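Local coordinates for protein thiosulfate sulfurtransferase TUM1 (Saccharomyces cerevisiae, PDB 3UTN) that accepts persulfide sulfur from NFS1 and passes it to UBA4 for 2-thiolation of the wobble uridine of tRNAs, at residues 205-217 with 228-240. Numbering follows the deposited sequence.
Sequences NAFDARSLGRFEG and SGHIPGTQPLPYG
The ring of F215 sits between H230 and P236 in a beta-alpha-beta unit of the C-terminal, catalytic rhodanese domain. The H230 imidazole lies over one face as an offset stack, planes 3° apart and centroids 3.7 Å apart. P236 covers the opposite face, its CD 3.6 Å from the ring centroid. F215 reaches this slot because its CG is anti to the backbone N (chi1 -179°). L212 CD1 presses on P236 CG beside it. On the other side of the sheet, L237 CD2 makes a CH-pi contact over one face of the F207 ring, and helix 255-267 packs on both residues. Strands 205-208 and 234-236 run parallel, the latter at the sheet edge. Past the strand, Y239 N hydrogen-bonds to A209 O at 2.9 Å; the A209 side chain lies near the active-site C282. At the polar edge, R210 grips D208 side-on, with NE to OD1 and NH2 to OD2 (2.6 Å). End-on, its NH1 and NH2 share G229 O, which lies in the guanidinium plane. A methionine in place of R210 would probably leave the D208 carboxylate without its charged mate and G229 O without both donors. E221 is a further partner of R210 NH1. R214 O accepts a hydrogen bond from G229 N. H230 NE2 donates to D327 O. F215 O lies in the plane of the H230 ring, while its donor H230 ND1, 2.7 Å away, sits 42° out of that carbonyl's plane.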
ATOM      1  N   ASN A 205       2.629  -1.729 -17.891  1.00 26.02           N
ATOM      2  CA  ASN A 205       1.801  -0.636 -17.469  1.00 25.68           C
ATOM      3  C   ASN A 205       2.516  -0.110 -16.253  1.00 25.37           C
ATOM      4  O   ASN A 205       2.681  -0.815 -15.265  1.00 25.86           O
ATOM      5  CB  ASN A 205       0.427  -1.142 -17.091  1.00 25.75           C
ATOM      6  CG  ASN A 205      -0.176  -1.999 -18.172  1.00 26.12           C
ATOM      7  OD1 ASN A 205      -0.371  -1.536 -19.287  1.00 26.53           O
ATOM      8  ND2 ASN A 205      -0.446  -3.257 -17.855  1.00 26.04           N
ATOM      9  N   ALA A 206       3.001   1.111 -16.341  1.00 24.43           N
ATOM     10  CA  ALA A 206       3.731   1.651 -15.226  1.00 23.77           C
ATOM     11  C   ALA A 206       2.938   2.829 -14.733  1.00 23.15           C
ATOM     12  O   ALA A 206       2.793   3.833 -15.420  1.00 23.79           O
ATOM     13  CB  ALA A 206       5.139   2.034 -15.632  1.00 23.82           C
ATOM     14  N   PHE A 207       2.373   2.671 -13.550  1.00 22.44           N
ATOM     15  CA  PHE A 207       1.524   3.697 -13.008  1.00 22.32           C
ATOM     16  C   PHE A 207       2.147   4.338 -11.817  1.00 22.24           C
ATOM     17  O   PHE A 207       2.763   3.689 -10.978  1.00 21.68           O
ATOM     18  CB  PHE A 207       0.165   3.145 -12.640  1.00 22.28           C
ATOM     19  CG  PHE A 207      -0.573   2.599 -13.804  1.00 22.86           C
ATOM     20  CD1 PHE A 207      -1.103   3.449 -14.763  1.00 22.80           C
ATOM     21  CD2 PHE A 207      -0.718   1.235 -13.955  1.00 23.14           C
ATOM     22  CE1 PHE A 207      -1.776   2.939 -15.858  1.00 23.13           C
ATOM     23  CE2 PHE A 207      -1.397   0.719 -15.039  1.00 23.31           C
ATOM     24  CZ  PHE A 207      -1.927   1.571 -15.992  1.00 23.37           C
ATOM     25  N   ASP A 208       1.955   5.636 -11.759  1.00 22.30           N
ATOM     26  CA  ASP A 208       2.452   6.399 -10.672  1.00 21.98           C
ATOM     27  C   ASP A 208       1.247   6.875  -9.900  1.00 21.54           C
ATOM     28  O   ASP A 208       0.363   7.522 -10.454  1.00 21.19           O
ATOM     29  CB  ASP A 208       3.282   7.551 -11.199  1.00 22.23           C
ATOM     30  CG  ASP A 208       4.128   8.154 -10.141  1.00 22.84           C
ATOM     31  OD1 ASP A 208       3.567   8.517  -9.095  1.00 23.11           O
ATOM     32  OD2 ASP A 208       5.351   8.255 -10.344  1.00 23.76           O
ATOM     33  N   ALA A 209       1.206   6.522  -8.621  1.00 21.37           N
ATOM     34  CA  ALA A 209       0.050   6.806  -7.777  1.00 21.34           C
ATOM     35  C   ALA A 209       0.031   8.233  -7.268  1.00 21.81           C
ATOM     36  O   ALA A 209      -0.924   8.640  -6.611  1.00 21.93           O
ATOM     37  CB  ALA A 209      -0.004   5.839  -6.617  1.00 21.20           C
ATOM     38  N   ARG A 210       1.085   8.988  -7.559  1.00 22.27           N
ATOM     39  CA  ARG A 210       1.144  10.374  -7.127  1.00 23.25           C
ATOM     40  C   ARG A 210       0.095  11.170  -7.861  1.00 23.75           C
ATOM     41  O   ARG A 210      -0.453  10.712  -8.859  1.00 23.74           O
ATOM     42  CB  ARG A 210       2.508  10.978  -7.397  1.00 23.71           C
ATOM     43  CG  ARG A 210       3.612  10.397  -6.541  1.00 23.84           C
ATOM     44  CD  ARG A 210       4.945  10.918  -7.029  1.00 24.19           C
ATOM     45  NE  ARG A 210       5.192  10.511  -8.404  1.00 24.26           N
ATOM     46  CZ  ARG A 210       5.803  11.268  -9.304  1.00 24.68           C
ATOM     47  NH1 ARG A 210       6.226  12.485  -8.981  1.00 24.27           N
ATOM     48  NH2 ARG A 210       5.982  10.806 -10.531  1.00 24.04           N
ATOM     49  N   SER A 211      -0.188  12.360  -7.356  1.00 24.42           N
ATOM     50  CA  SER A 211      -1.097  13.258  -8.030  1.00 25.15           C
ATOM     51  C   SER A 211      -0.607  13.457  -9.452  1.00 25.77           C
ATOM     52  O   SER A 211       0.594  13.355  -9.735  1.00 25.27           O
ATOM     53  CB  SER A 211      -1.141  14.598  -7.308  1.00 25.35           C
ATOM     54  OG  SER A 211       0.119  15.227  -7.409  1.00 25.68           O
ATOM     55  N   LEU A 212      -1.551  13.725 -10.344  1.00 27.43           N
ATOM     56  CA  LEU A 212      -1.247  14.043 -11.720  1.00 28.53           C
ATOM     57  C   LEU A 212      -0.261  15.208 -11.769  1.00 28.57           C
ATOM     58  O   LEU A 212       0.679  15.189 -12.555  1.00 28.80           O
ATOM     59  CB  LEU A 212      -2.536  14.380 -12.474  1.00 29.49           C
ATOM     60  CG  LEU A 212      -2.414  14.823 -13.932  1.00 30.50           C
ATOM     61  CD1 LEU A 212      -1.780  13.732 -14.775  1.00 31.14           C
ATOM     62  CD2 LEU A 212      -3.771  15.218 -14.496  1.00 31.22           C
ATOM     63  N   GLY A 213      -0.470  16.196 -10.899  1.00 28.46           N
ATOM     64  CA  GLY A 213       0.382  17.377 -10.836  1.00 29.04           C
ATOM     65  C   GLY A 213       1.824  17.012 -10.567  1.00 28.49           C
ATOM     66  O   GLY A 213       2.734  17.497 -11.236  1.00 29.01           O
ATOM     67  N   ARG A 214       2.031  16.144  -9.585  1.00 28.62           N
ATOM     68  CA  ARG A 214       3.365  15.651  -9.275  1.00 27.51           C
ATOM     69  C   ARG A 214       3.920  14.837 -10.428  1.00 27.67           C
ATOM     70  O   ARG A 214       5.071  14.995 -10.809  1.00 27.28           O
ATOM     71  CB  ARG A 214       3.340  14.814  -8.011  1.00 27.78           C
ATOM     72  CG  ARG A 214       3.192  15.647  -6.752  1.00 27.80           C
ATOM     73  CD  ARG A 214       2.907  14.756  -5.569  1.00 28.11           C
ATOM     74  NE  ARG A 214       4.039  13.892  -5.255  1.00 27.13           N
ATOM     75  CZ  ARG A 214       3.997  12.895  -4.379  1.00 27.15           C
ATOM     76  NH1 ARG A 214       2.874  12.620  -3.730  1.00 27.88           N
ATOM     77  NH2 ARG A 214       5.082  12.174  -4.151  1.00 27.03           N
ATOM     78  N   PHE A 215       3.087  13.971 -10.986  1.00 27.27           N
ATOM     79  CA  PHE A 215       3.478  13.190 -12.135  1.00 27.60           C
ATOM     80  C   PHE A 215       3.918  14.106 -13.265  1.00 28.24           C
ATOM     81  O   PHE A 215       4.955  13.887 -13.882  1.00 27.08           O
ATOM     82  CB  PHE A 215       2.316  12.330 -12.601  1.00 26.93           C
ATOM     83  CG  PHE A 215       2.644  11.471 -13.772  1.00 26.51           C
ATOM     84  CD1 PHE A 215       3.113  10.183 -13.583  1.00 26.06           C
ATOM     85  CD2 PHE A 215       2.483  11.947 -15.067  1.00 26.01           C
ATOM     86  CE1 PHE A 215       3.419   9.382 -14.667  1.00 26.11           C
ATOM     87  CE2 PHE A 215       2.789  11.151 -16.155  1.00 25.25           C
ATOM     88  CZ  PHE A 215       3.258   9.870 -15.952  1.00 25.40           C
ATOM     89  N   GLU A 216       3.119  15.136 -13.525  1.00 29.51           N
ATOM     90  CA  GLU A 216       3.379  16.042 -14.630  1.00 31.73           C
ATOM     91  C   GLU A 216       4.532  16.993 -14.340  1.00 31.96           C
ATOM     92  O   GLU A 216       5.048  17.642 -15.244  1.00 32.92           O
ATOM     93  CB  GLU A 216       2.112  16.813 -14.993  1.00 33.19           C
ATOM     94  CG  GLU A 216       1.091  15.952 -15.715  1.00 34.89           C
ATOM     95  CD  GLU A 216      -0.168  16.703 -16.087  1.00 35.74           C
ATOM     96  OE1 GLU A 216      -0.396  17.806 -15.550  1.00 37.85           O
ATOM     97  OE2 GLU A 216      -0.936  16.176 -16.915  1.00 37.98           O
ATOM     98  N   GLY A 217       4.938  17.062 -13.079  1.00 32.84           N
ATOM     99  CA  GLY A 217       5.973  17.994 -12.666  1.00 34.13           C
ATOM    100  C   GLY A 217       5.428  19.393 -12.471  1.00 35.02           C
ATOM    101  O   GLY A 217       6.187  20.329 -12.240  1.00 35.13           O
ATOM    102  N   SER A 228       9.352  17.067  -8.837  1.00 27.39           N
ATOM    103  CA  SER A 228       8.290  16.206  -9.300  1.00 27.51           C
ATOM    104  C   SER A 228       8.543  15.831 -10.755  1.00 26.91           C
ATOM    105  O   SER A 228       9.656  15.968 -11.263  1.00 26.43           O
ATOM    106  CB  SER A 228       6.938  16.882  -9.123  1.00 27.98           C
ATOM    107  OG  SER A 228       6.907  18.127  -9.792  1.00 29.83           O
ATOM    108  N   GLY A 229       7.505  15.365 -11.428  1.00 26.14           N
ATOM    109  CA  GLY A 229       7.677  14.804 -12.747  1.00 25.71           C
ATOM    110  C   GLY A 229       7.516  13.319 -12.587  1.00 25.14           C
ATOM    111  O   GLY A 229       7.089  12.840 -11.537  1.00 25.10           O
ATOM    112  N   HIS A 230       7.870  12.569 -13.613  1.00 24.66           N
ATOM    113  CA  HIS A 230       7.633  11.152 -13.545  1.00 24.51           C
ATOM    114  C   HIS A 230       8.689  10.372 -14.223  1.00 24.25           C
ATOM    115  O   HIS A 230       9.541  10.915 -14.935  1.00 23.72           O
ATOM    116  CB  HIS A 230       6.286  10.814 -14.135  1.00 24.29           C
ATOM    117  CG  HIS A 230       6.149  11.203 -15.571  1.00 25.35           C
ATOM    118  ND1 HIS A 230       5.761  12.430 -15.949  1.00 25.06           N
ATOM    119  CD2 HIS A 230       6.361  10.479 -16.736  1.00 25.48           C
ATOM    120  CE1 HIS A 230       5.727  12.489 -17.286  1.00 26.24           C
ATOM    121  NE2 HIS A 230       6.082  11.289 -17.765  1.00 26.22           N
ATOM    122  N   ILE A 231       8.638   9.073 -13.978  1.00 23.83           N
ATOM    123  CA  ILE A 231       9.551   8.160 -14.595  1.00 23.97           C
ATOM    124  C   ILE A 231       9.055   8.007 -16.016  1.00 24.37           C
ATOM    125  O   ILE A 231       7.880   7.722 -16.233  1.00 24.56           O
ATOM    126  CB  ILE A 231       9.554   6.815 -13.875  1.00 23.74           C
ATOM    127  CG1 ILE A 231       9.878   7.013 -12.392  1.00 23.47           C
ATOM    128  CG2 ILE A 231      10.553   5.876 -14.520  1.00 23.64           C
ATOM    129  CD1 ILE A 231       9.590   5.801 -11.548  1.00 22.48           C
ATOM    130  N   PRO A 232       9.936   8.248 -16.991  1.00 25.59           N
ATOM    131  CA  PRO A 232       9.543   8.062 -18.372  1.00 25.51           C
ATOM    132  C   PRO A 232       8.974   6.665 -18.548  1.00 25.17           C
ATOM    133  O   PRO A 232       9.550   5.688 -18.061  1.00 24.83           O
ATOM    134  CB  PRO A 232      10.864   8.218 -19.124  1.00 25.96           C
ATOM    135  CG  PRO A 232      11.646   9.155 -18.264  1.00 25.86           C
ATOM    136  CD  PRO A 232      11.337   8.685 -16.876  1.00 25.29           C
ATOM    137  N   GLY A 233       7.820   6.587 -19.194  1.00 24.53           N
ATOM    138  CA  GLY A 233       7.175   5.318 -19.441  1.00 24.88           C
ATOM    139  C   GLY A 233       6.086   5.026 -18.436  1.00 25.17           C
ATOM    140  O   GLY A 233       5.289   4.119 -18.633  1.00 25.60           O
ATOM    141  N   THR A 234       6.055   5.791 -17.349  1.00 24.13           N
ATOM    142  CA  THR A 234       4.991   5.644 -16.382  1.00 23.60           C
ATOM    143  C   THR A 234       3.812   6.498 -16.790  1.00 24.05           C
ATOM    144  O   THR A 234       3.904   7.348 -17.675  1.00 24.70           O
ATOM    145  CB  THR A 234       5.409   6.032 -14.951  1.00 22.84           C
ATOM    146  OG1 THR A 234       5.843   7.394 -14.938  1.00 22.40           O
ATOM    147  CG2 THR A 234       6.518   5.118 -14.443  1.00 22.21           C
ATOM    148  N   GLN A 235       2.699   6.257 -16.128  1.00 24.08           N
ATOM    149  CA  GLN A 235       1.482   6.971 -16.407  1.00 24.77           C
ATOM    150  C   GLN A 235       0.911   7.389 -15.082  1.00 24.40           C
ATOM    151  O   GLN A 235       1.122   6.705 -14.079  1.00 24.69           O
ATOM    152  CB  GLN A 235       0.502   6.060 -17.111  1.00 25.02           C
ATOM    153  CG  GLN A 235       1.014   5.491 -18.412  1.00 25.30           C
ATOM    154  CD  GLN A 235       0.049   4.474 -18.947  1.00 25.61           C
ATOM    155  OE1 GLN A 235      -0.987   4.834 -19.472  1.00 27.93           O
ATOM    156  NE2 GLN A 235       0.368   3.200 -18.785  1.00 25.69           N
ATOM    157  N   PRO A 236       0.195   8.521 -15.062  1.00 24.86           N
ATOM    158  CA  PRO A 236      -0.359   8.935 -13.797  1.00 24.85           C
ATOM    159  C   PRO A 236      -1.580   8.101 -13.474  1.00 25.01           C
ATOM    160  O   PRO A 236      -2.509   7.998 -14.276  1.00 25.70           O
ATOM    161  CB  PRO A 236      -0.754  10.384 -14.052  1.00 24.88           C
ATOM    162  CG  PRO A 236      -1.098  10.418 -15.501  1.00 25.21           C
ATOM    163  CD  PRO A 236      -0.207   9.414 -16.167  1.00 24.92           C
ATOM    164  N   LEU A 237      -1.556   7.475 -12.313  1.00 24.74           N
ATOM    165  CA  LEU A 237      -2.749   6.852 -11.799  1.00 23.96           C
ATOM    166  C   LEU A 237      -2.836   7.269 -10.343  1.00 23.73           C
ATOM    167  O   LEU A 237      -2.544   6.478  -9.455  1.00 23.55           O
ATOM    168  CB  LEU A 237      -2.694   5.338 -11.975  1.00 24.04           C
ATOM    169  CG  LEU A 237      -4.026   4.590 -11.904  1.00 24.32           C
ATOM    170  CD1 LEU A 237      -5.058   5.182 -12.859  1.00 25.09           C
ATOM    171  CD2 LEU A 237      -3.794   3.126 -12.224  1.00 24.71           C
ATOM    172  N   PRO A 238      -3.203   8.540 -10.098  1.00 23.89           N
ATOM    173  CA  PRO A 238      -3.275   9.025  -8.733  1.00 23.45           C
ATOM    174  C   PRO A 238      -4.155   8.090  -7.939  1.00 23.17           C
ATOM    175  O   PRO A 238      -5.267   7.775  -8.360  1.00 22.62           O
ATOM    176  CB  PRO A 238      -3.905  10.404  -8.892  1.00 24.13           C
ATOM    177  CG  PRO A 238      -3.425  10.840 -10.233  1.00 24.51           C
ATOM    178  CD  PRO A 238      -3.559   9.599 -11.058  1.00 24.50           C
ATOM    179  N   TYR A 239      -3.627   7.600  -6.825  1.00 23.14           N
ATOM    180  CA  TYR A 239      -4.277   6.530  -6.083  1.00 23.43           C
ATOM    181  C   TYR A 239      -5.727   6.849  -5.743  1.00 23.28           C
ATOM    182  O   TYR A 239      -6.572   5.961  -5.753  1.00 23.39           O
ATOM    183  CB  TYR A 239      -3.484   6.200  -4.824  1.00 23.65           C
ATOM    184  CG  TYR A 239      -3.593   7.228  -3.736  1.00 24.77           C
ATOM    185  CD1 TYR A 239      -4.626   7.170  -2.805  1.00 25.55           C
ATOM    186  CD2 TYR A 239      -2.665   8.260  -3.631  1.00 25.30           C
ATOM    187  CE1 TYR A 239      -4.730   8.105  -1.794  1.00 26.53           C
ATOM    188  CE2 TYR A 239      -2.765   9.203  -2.625  1.00 26.49           C
ATOM    189  CZ  TYR A 239      -3.798   9.116  -1.712  1.00 26.88           C
ATOM    190  OH  TYR A 239      -3.908  10.042  -0.710  1.00 29.69           O
ATOM    191  N   GLY A 240      -5.997   8.122  -5.455  1.00 23.44           N
ATOM    192  CA  GLY A 240      -7.331   8.588  -5.106  1.00 24.78           C
ATOM    193  C   GLY A 240      -8.341   8.293  -6.194  1.00 24.53           C
ATOM    194  O   GLY A 240      -9.523   8.103  -5.916  1.00 24.98           O
TER
HETATM  195  O   HOH W   1       0.158   0.810 -20.516  1.00 35.17           O
HETATM  196  O   HOH W   2       3.044   2.751 -18.504  1.00 24.31           O
HETATM  197  O   HOH W   3       6.620   8.007 -12.491  1.00 21.86           O